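Chitin oligosaccahride binding protein NagB1 (Paenibacillus sp. FPU-7, PDB 7EHP) binds chitin oligosaccharides, N,N'-diacetylchitobiose and the trimer, as a bacterial extracellular solute-binding protein, probably delivering them to an uptake transporter. Local coordinates at residues P114-V119 against I322-M326; T364-M369 against V382-M386. All blocks are in the same frame, centred on the assembly; numbering follows the deposited sequence.

The chain first runs through 114-119, on the long strand 109-125, and meets 322-326 only after some two hundred residues of helices and strands, so contact 1 closes a very long loop and lays the short strand 323-324 beside strand 109-125, whose Thr115, Ala116 and Phe118 line the sugar pocket. Contact 2 follows in series, neither nested nor crossed: 364-369 on helix 359-373 meets 382-386 on helix 379-396, 12 residues further on, most of them still helix, with a short loop joining the two helices. The centres of contact 1 and contact 2 are about 30 Å apart, and the two do not touch. Contact 1 is thus a long-range tie at the sheet, whereas contact 2 is a short-range pairing of helices.

Contact 1. Residues P114-V119 against I322-M326; sequences PTAYFV and ILPAM. With NAG (2-acetamido-2-deoxy-beta-D-glucopyranose), chain C.
Leu323, Ala325 and Tyr117 bury the most surface here. The backbone N of Tyr117 donates to Leu323 O at 2.9 Å, the N-H lying above the carbonyl plane, 42° out of it. A water extends this link: it donates to Tyr117 O and accepts from Leu323 N, filling the place of a second direct bond. A chi1 of 167° swings the Tyr117 ring away from its backbone N, and an edge meets the leucine, CD2 lying 4.0 Å from Leu323 CD1. A branched aliphatic suits this ring edge, and Leu323 also touches Ile338 and Ile342 of helix 336-344; the tyrosine hydroxyl is bonded to Gln349. Ala325 points its methyl toward the strand, CB lying 3.4 Å from Pro114 O and close to Ala116 N, where a small side chain lets the backbones come near. Packing is tight at the next methyls, Ala116 CB against Ile322 CG2 at 3.5 Å. Phe118 points away from this partner, and its ring face carries NAG C6 3.5 Å above the centre, a CH-pi contact. One direct bond and a water bridge thus join 322-326 to the strand bearing Thr115, Ala116 and Phe118, part of the glycan site of this extracellular solute-binding protein of the periplasmic-binding-protein clan.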
loop_
_atom_site.group_PDB
_atom_site.type_symbol
_atom_site.label_atom_id
_atom_site.label_comp_id
_atom_site.label_asym_id
_atom_site.label_seq_id
_atom_site.Cartn_x
_atom_site.Cartn_y
_atom_site.Cartn_z
ATOM N N PRO A 114 9.293 -5.212 -7.523
ATOM C CA PRO A 114 8.890 -4.452 -6.338
ATOM C C PRO A 114 10.092 -3.776 -5.714
ATOM O O PRO A 114 11.171 -4.369 -5.607
ATOM C CB PRO A 114 8.319 -5.532 -5.408
ATOM C CG PRO A 114 9.091 -6.747 -5.783
ATOM C CD PRO A 114 9.191 -6.666 -7.289
ATOM N N THR A 115 9.912 -2.516 -5.317
ATOM C CA THR A 115 10.985 -1.813 -4.630
ATOM C C THR A 115 10.869 -1.917 -3.129
ATOM O O THR A 115 11.800 -1.512 -2.432
ATOM C CB THR A 115 11.013 -0.323 -4.985
ATOM O OG1 THR A 115 9.732 0.252 -4.713
ATOM C CG2 THR A 115 11.431 -0.094 -6.460
ATOM N N ALA A 116 9.731 -2.395 -2.622
ATOM C CA ALA A 116 9.496 -2.447 -1.191
ATOM C C ALA A 116 8.660 -3.670 -0.842
ATOM O O ALA A 116 7.901 -4.182 -1.664
ATOM C CB ALA A 116 8.765 -1.200 -0.687
ATOM N N TYR A 117 8.813 -4.120 0.396
ATOM C CA TYR A 117 7.827 -4.957 1.055
ATOM C C TYR A 117 6.993 -4.071 1.972
ATOM O O TYR A 117 7.535 -3.223 2.688
ATOM C CB TYR A 117 8.502 -6.069 1.864
ATOM C CG TYR A 117 7.578 -6.795 2.811
ATOM C CD1 TYR A 117 6.759 -7.819 2.357
ATOM C CD2 TYR A 117 7.516 -6.445 4.160
ATOM C CE1 TYR A 117 5.913 -8.490 3.215
ATOM C CE2 TYR A 117 6.682 -7.112 5.025
ATOM C CZ TYR A 117 5.882 -8.135 4.545
ATOM O OH TYR A 117 5.042 -8.793 5.398
ATOM N N PHE A 118 5.680 -4.258 1.949
ATOM C CA PHE A 118 4.795 -3.459 2.788
ATOM C C PHE A 118 4.053 -4.367 3.757
ATOM O O PHE A 118 3.833 -5.544 3.468
ATOM C CB PHE A 118 3.790 -2.635 1.929
ATOM C CG PHE A 118 2.541 -3.391 1.525
ATOM C CD1 PHE A 118 1.427 -3.440 2.363
ATOM C CD2 PHE A 118 2.478 -4.040 0.301
ATOM C CE1 PHE A 118 0.275 -4.149 1.988
ATOM C CE2 PHE A 118 1.347 -4.747 -0.081
ATOM C CZ PHE A 118 0.239 -4.794 0.759
ATOM N N VAL A 119 3.705 -3.819 4.930
ATOM C CA VAL A 119 2.606 -4.319 5.754
ATOM C C VAL A 119 1.684 -3.148 6.057
ATOM O O VAL A 119 2.101 -1.988 6.049
ATOM C CB VAL A 119 3.053 -4.990 7.089
ATOM C CG1 VAL A 119 3.668 -6.346 6.852
ATOM C CG2 VAL A 119 4.008 -4.091 7.870
ATOM N N ILE A 322 11.371 2.323 4.808
ATOM C CA ILE A 322 10.758 1.439 3.825
ATOM C C ILE A 322 11.397 0.060 3.887
ATOM O O ILE A 322 12.612 -0.091 3.712
ATOM C CB ILE A 322 10.815 2.049 2.415
ATOM C CG1 ILE A 322 9.872 3.260 2.345
ATOM C CG2 ILE A 322 10.403 1.046 1.375
ATOM C CD1 ILE A 322 10.452 4.489 2.711
ATOM N N LEU A 323 10.564 -0.954 4.098
ATOM C CA LEU A 323 11.041 -2.316 4.282
ATOM C C LEU A 323 11.520 -2.912 2.955
ATOM O O LEU A 323 10.874 -2.735 1.913
ATOM C CB LEU A 323 9.931 -3.175 4.891
ATOM C CG LEU A 323 9.372 -2.574 6.186
ATOM C CD1 LEU A 323 8.171 -3.371 6.689
ATOM C CD2 LEU A 323 10.444 -2.476 7.270
ATOM N N PRO A 324 12.632 -3.647 2.966
ATOM C CA PRO A 324 13.244 -4.073 1.709
ATOM C C PRO A 324 12.405 -5.113 0.994
ATOM O O PRO A 324 11.796 -5.987 1.617
ATOM C CB PRO A 324 14.582 -4.670 2.161
ATOM C CG PRO A 324 14.316 -5.141 3.551
ATOM C CD PRO A 324 13.443 -4.050 4.128
ATOM N N ALA A 325 12.402 -5.027 -0.329
ATOM C CA ALA A 325 11.836 -6.085 -1.144
ATOM C C ALA A 325 12.855 -7.166 -1.498
ATOM O O ALA A 325 12.444 -8.252 -1.924
ATOM C CB ALA A 325 11.226 -5.510 -2.427
ATOM N N MET A 326 14.156 -6.913 -1.326
ATOM C CA MET A 326 15.192 -7.890 -1.664
ATOM C C MET A 326 15.854 -8.467 -0.413
ATOM O O MET A 326 15.663 -7.988 0.709
ATOM C CB MET A 326 16.253 -7.279 -2.605
ATOM C CG MET A 326 15.699 -6.338 -3.683
ATOM S SD MET A 326 16.921 -5.372 -4.616
ATOM C CE MET A 326 17.557 -6.581 -5.746
HETATM C C1 NAG C . -0.645 1.897 -1.790
HETATM C C2 NAG C . -1.820 1.863 -2.762
HETATM C C3 NAG C . -2.873 0.878 -2.278
HETATM C C4 NAG C . -2.243 -0.491 -2.073
HETATM C C5 NAG C . -1.044 -0.385 -1.133
HETATM C C6 NAG C . -0.304 -1.693 -0.956
HETATM C C7 NAG C . -2.499 3.746 -4.188
HETATM C C8 NAG C . -3.126 5.094 -4.230
HETATM N N2 NAG C . -2.394 3.184 -2.974
HETATM O O3 NAG C . -3.908 0.790 -3.244
HETATM O O4 NAG C . -3.185 -1.393 -1.508
HETATM O O5 NAG C . -0.099 0.569 -1.636
HETATM O O6 NAG C . 0.063 -2.272 -2.202
HETATM O O7 NAG C . -2.108 3.176 -5.212
HETATM O O HOH W 1 7.532 -0.596 3.333
#

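Contact 2. Residues T364-M369 against V382-M386; sequences TLEMCM and VLDKM
Leu365 and Cys368 face Met386 and Val382 across two nearly antiparallel helices, whose axes approach to 10.1 Å with 162° between their directions. Met386 buries the most surface. Its chain, bent at both chi2 (-56°) and chi3 (-58°), folds the thioether against the other helix: SD lies 3.5 Å from Leu365 N, and the terminal CE rests 3.8 Å from Leu365 CB, the two side chains crossing at about a right angle. The Thr364 and Met386 side chains run antiparallel past one another, the methyl CG2 of Thr364 being 3.8 Å from Met386 SD, while the threonine hydroxyl turns back to Lys360 O in its own helix. Flexible methionine suits this place because it can mould itself to backbone and side chain together. Shortened to an alanine, Met386 would have neither sulfur nor terminal methyl, and a gap beside Leu365 and Thr364 is likely to open between the helices. One turn along, Val382 spreads its two methyls over Cys368: CG1 is 4.0 Å from Cys368 CB, and CG2 approaches Cys368 O. The compact cysteine allows the backbones to come closest there, CA to CA of Cys368 and Val382 being 5.7 Å. At the exposed margin the aliphatic part of Lys385 covers the contact, its CG 3.8 Å from Cys368 SG. Met377 of the connecting loop packs on both Cys368 and Val382. Helix 359-373 packs on helix 165-180 through Leu365 and Met369, and both helices meet helix 198-213, through Met369 and Leu383, while Met386 touches Trp195 of a loop.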
loop_
_atom_site.group_PDB
_atom_site.type_symbol
_atom_site.label_atom_id
_atom_site.label_comp_id
_atom_site.label_asym_id
_atom_site.label_seq_id
_atom_site.Cartn_x
_atom_site.Cartn_y
_atom_site.Cartn_z
ATOM N N THR A 364 -15.454 1.075 -7.344
ATOM C CA THR A 364 -16.788 1.042 -6.757
ATOM C C THR A 364 -16.723 0.931 -5.238
ATOM O O THR A 364 -17.499 1.578 -4.528
ATOM C CB THR A 364 -17.552 -0.124 -7.374
ATOM O OG1 THR A 364 -17.562 0.055 -8.800
ATOM C CG2 THR A 364 -18.975 -0.239 -6.803
ATOM N N LEU A 365 -15.794 0.127 -4.717
ATOM C CA LEU A 365 -15.646 0.034 -3.272
ATOM C C LEU A 365 -15.266 1.385 -2.682
ATOM O O LEU A 365 -15.813 1.787 -1.648
ATOM C CB LEU A 365 -14.606 -1.022 -2.898
ATOM C CG LEU A 365 -14.456 -1.230 -1.398
ATOM C CD1 LEU A 365 -15.822 -1.676 -0.811
ATOM C CD2 LEU A 365 -13.362 -2.246 -1.081
ATOM N N GLU A 366 -14.344 2.107 -3.336
ATOM C CA GLU A 366 -13.975 3.452 -2.888
ATOM C C GLU A 366 -15.197 4.358 -2.800
ATOM O O GLU A 366 -15.466 4.969 -1.758
ATOM C CB GLU A 366 -12.948 4.062 -3.845
ATOM C CG GLU A 366 -11.544 3.597 -3.604
ATOM C CD GLU A 366 -10.620 3.852 -4.782
ATOM O OE1 GLU A 366 -9.436 3.475 -4.686
ATOM O OE2 GLU A 366 -11.064 4.426 -5.795
ATOM N N MET A 367 -15.963 4.439 -3.883
ATOM C CA MET A 367 -17.107 5.342 -3.889
ATOM C C MET A 367 -18.167 4.899 -2.890
ATOM O O MET A 367 -18.764 5.734 -2.210
ATOM C CB MET A 367 -17.687 5.434 -5.295
ATOM C CG MET A 367 -16.627 5.687 -6.373
ATOM S SD MET A 367 -17.292 5.896 -8.045
ATOM C CE MET A 367 -17.529 4.191 -8.576
ATOM N N CYS A 368 -18.404 3.590 -2.786
ATOM C CA CYS A 368 -19.377 3.077 -1.827
ATOM C C CYS A 368 -18.969 3.385 -0.394
ATOM O O CYS A 368 -19.816 3.737 0.429
ATOM C CB CYS A 368 -19.562 1.576 -2.011
ATOM S SG CYS A 368 -20.648 1.194 -3.388
ATOM N N MET A 369 -17.679 3.267 -0.071
ATOM C CA MET A 369 -17.254 3.543 1.299
ATOM C C MET A 369 -17.341 5.018 1.651
ATOM O O MET A 369 -17.643 5.355 2.805
ATOM C CB MET A 369 -15.844 3.019 1.536
ATOM C CG MET A 369 -15.748 1.499 1.494
ATOM S SD MET A 369 -16.929 0.646 2.587
ATOM C CE MET A 369 -16.228 1.006 4.192
ATOM N N VAL A 382 -24.178 -1.085 0.286
ATOM C CA VAL A 382 -22.801 -1.207 -0.184
ATOM C C VAL A 382 -22.560 -2.586 -0.797
ATOM O O VAL A 382 -22.145 -2.704 -1.958
ATOM C CB VAL A 382 -21.819 -0.914 0.963
ATOM C CG1 VAL A 382 -20.401 -1.363 0.568
ATOM C CG2 VAL A 382 -21.838 0.575 1.292
ATOM N N LEU A 383 -22.850 -3.648 -0.034
ATOM C CA LEU A 383 -22.533 -5.001 -0.486
ATOM C C LEU A 383 -23.384 -5.413 -1.685
ATOM O O LEU A 383 -22.887 -6.066 -2.612
ATOM C CB LEU A 383 -22.692 -5.973 0.683
ATOM C CG LEU A 383 -21.775 -5.558 1.833
ATOM C CD1 LEU A 383 -21.967 -6.442 2.999
ATOM C CD2 LEU A 383 -20.303 -5.623 1.403
ATOM N N ASP A 384 -24.663 -5.030 -1.697
ATOM C CA ASP A 384 -25.501 -5.249 -2.877
ATOM C C ASP A 384 -24.838 -4.688 -4.132
ATOM O O ASP A 384 -24.775 -5.350 -5.177
ATOM C CB ASP A 384 -26.860 -4.579 -2.673
ATOM C CG ASP A 384 -27.800 -5.388 -1.807
ATOM O OD1 ASP A 384 -27.484 -6.546 -1.465
ATOM O OD2 ASP A 384 -28.857 -4.833 -1.449
ATOM N N LYS A 385 -24.356 -3.444 -4.047
ATOM C CA LYS A 385 -23.725 -2.805 -5.195
ATOM C C LYS A 385 -22.369 -3.437 -5.507
ATOM O O LYS A 385 -22.035 -3.666 -6.681
ATOM C CB LYS A 385 -23.590 -1.309 -4.922
ATOM C CG LYS A 385 -22.838 -0.545 -5.981
ATOM C CD LYS A 385 -23.604 -0.509 -7.297
ATOM C CE LYS A 385 -22.977 0.521 -8.249
ATOM N NZ LYS A 385 -23.463 0.396 -9.648
ATOM N N MET A 386 -21.576 -3.738 -4.472
ATOM C CA MET A 386 -20.302 -4.415 -4.698
ATOM C C MET A 386 -20.500 -5.728 -5.431
ATOM O O MET A 386 -19.737 -6.056 -6.349
ATOM C CB MET A 386 -19.571 -4.659 -3.374
ATOM C CG MET A 386 -19.035 -3.386 -2.751
ATOM S SD MET A 386 -17.960 -2.559 -3.937
ATOM C CE MET A 386 -16.756 -3.860 -4.232
#